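Local structure of type IV secretion system protein VirB11 (2GZA) at residues 25-28 / 29-32. The protein is a hexameric ATPase of the type IV secretion system, hydrolysing ATP as part of the virulence machinery of Brucella suis. Numbering follows the deposited sequence.
Sequences HLEP and LRPW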
loop_
_atom_site.group_PDB
_atom_site.type_symbol
_atom_site.label_atom_id
_atom_site.label_comp_id
_atom_site.label_asym_id
_atom_site.label_seq_id
_atom_site.Cartn_x
_atom_site.Cartn_y
_atom_site.Cartn_z
ATOM N N HIS C 25 11.472 24.223 -47.315
ATOM C CA HIS C 25 12.571 23.397 -46.834
ATOM C C HIS C 25 12.348 21.898 -47.067
ATOM O O HIS C 25 13.278 21.101 -46.906
ATOM C CB HIS C 25 12.888 23.701 -45.358
ATOM C CG HIS C 25 13.199 25.139 -45.093
ATOM N ND1 HIS C 25 14.320 25.762 -45.587
ATOM C CD2 HIS C 25 12.531 26.078 -44.384
ATOM C CE1 HIS C 25 14.327 27.023 -45.204
ATOM N NE2 HIS C 25 13.251 27.240 -44.473
ATOM N N LEU C 26 11.127 21.525 -47.445
ATOM C CA LEU C 26 10.812 20.145 -47.788
ATOM C C LEU C 26 11.097 19.813 -49.248
ATOM O O LEU C 26 11.065 18.648 -49.633
ATOM C CB LEU C 26 9.360 19.832 -47.445
ATOM C CG LEU C 26 9.090 19.553 -45.969
ATOM C CD1 LEU C 26 7.614 19.307 -45.764
ATOM C CD2 LEU C 26 9.907 18.358 -45.517
ATOM N N GLU C 27 11.393 20.840 -50.039
ATOM C CA GLU C 27 11.621 20.724 -51.487
ATOM C C GLU C 27 12.585 19.636 -51.956
ATOM O O GLU C 27 12.294 18.958 -52.941
ATOM C CB GLU C 27 12.059 22.072 -52.073
ATOM C CG GLU C 27 11.012 22.743 -52.963
ATOM C CD GLU C 27 10.977 22.177 -54.377
ATOM O OE1 GLU C 27 11.245 22.935 -55.330
ATOM O OE2 GLU C 27 10.688 20.981 -54.547
ATOM N N PRO C 28 13.746 19.477 -51.286
ATOM C CA PRO C 28 14.646 18.420 -51.744
ATOM C C PRO C 28 14.140 17.003 -51.486
ATOM O O PRO C 28 14.746 16.055 -51.980
ATOM C CB PRO C 28 15.932 18.675 -50.946
ATOM C CG PRO C 28 15.786 20.031 -50.350
ATOM C CD PRO C 28 14.331 20.214 -50.149
ATOM N N LEU C 29 13.044 16.871 -50.736
ATOM C CA LEU C 29 12.429 15.572 -50.434
ATOM C C LEU C 29 11.130 15.359 -51.211
ATOM O O LEU C 29 10.455 14.336 -51.055
ATOM C CB LEU C 29 12.192 15.425 -48.925
ATOM C CG LEU C 29 13.430 15.509 -48.021
ATOM C CD1 LEU C 29 13.056 15.437 -46.549
ATOM C CD2 LEU C 29 14.456 14.434 -48.375
ATOM N N ARG C 30 10.815 16.332 -52.062
ATOM C CA ARG C 30 9.590 16.362 -52.857
ATOM C C ARG C 30 9.327 15.080 -53.656
ATOM O O ARG C 30 8.212 14.568 -53.614
ATOM C CB ARG C 30 9.586 17.611 -53.751
ATOM C CG ARG C 30 8.205 18.210 -54.037
ATOM C CD ARG C 30 7.780 19.270 -53.008
ATOM N NE ARG C 30 7.370 18.700 -51.725
ATOM C CZ ARG C 30 6.215 18.075 -51.511
ATOM N NH1 ARG C 30 5.344 17.926 -52.499
ATOM N NH2 ARG C 30 5.930 17.588 -50.312
ATOM N N PRO C 31 10.345 14.552 -54.368
ATOM C CA PRO C 31 10.158 13.309 -55.132
ATOM C C PRO C 31 9.641 12.127 -54.308
ATOM O O PRO C 31 8.728 11.430 -54.763
ATOM C CB PRO C 31 11.563 13.023 -55.675
ATOM C CG PRO C 31 12.209 14.357 -55.744
ATOM C CD PRO C 31 11.708 15.089 -54.543
ATOM N N TRP C 32 10.207 11.928 -53.115
ATOM C CA TRP C 32 9.836 10.816 -52.244
ATOM C C TRP C 32 8.515 11.075 -51.535
ATOM O O TRP C 32 7.739 10.153 -51.278
ATOM C CB TRP C 32 10.941 10.556 -51.215
ATOM C CG TRP C 32 12.246 10.218 -51.846
ATOM C CD1 TRP C 32 12.675 8.983 -52.222
ATOM C CD2 TRP C 32 13.293 11.128 -52.195
ATOM N NE1 TRP C 32 13.925 9.064 -52.780
ATOM C CE2 TRP C 32 14.327 10.370 -52.775
ATOM C CE3 TRP C 32 13.454 12.508 -52.077
ATOM C CZ2 TRP C 32 15.509 10.945 -53.227
ATOM C CZ3 TRP C 32 14.628 13.080 -52.529
ATOM C CH2 TRP C 32 15.639 12.300 -53.098
#
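L29 N donates to L26 O at 2.9 Å, and R30 N to E27 O at 3.1 Å with an N-H...O angle of 158°. These two backbone hydrogen bonds, each spanning three residues, close a short 3-10 turn. P28 and P31, having no amide hydrogen, cannot donate to the backbone pattern themselves.

Of the polar side chains, E27 and R30 cross at about a right angle, but their charged ends do not pair. OE2 of E27 lies instead against the aliphatic part of the arginine, 3.6 Å from R30 CB. The same OE2 stays 4.9 Å from R30 NE. Bends at chi2 (90°) and chi3 fold the arginine chain so that its methylenes lie by the E27 carboxylate, while its NH1 forms a salt bridge with D34, one turn further along helix 30-34.

Apolar contact is lighter. L26 CD2 approaches L29 CD1 at 4.4 Å, and both leucines are buried: L26 meets L73 of helix 67-81, while L29 rests on V43 and V49 of the sheet. The W32 indole turns its edge to the backbone of P28, with P28 O near CZ3 in the ring plane, and CB of P31 lies 4.1 Å above one face, close to the ring's border. Beyond the turn the indole packs on V41, V49 and C51 and meets the Y60 ring at an angle.

The arrangement is a 3-10 link between helix 13-26 and helix 30-34. The link turns L29, and the following helix W32, onto the antiparallel sheet that precedes the P-loop ATPase part of this VirB11 chain, while L26, at the end of the first helix, packs on helix 67-81.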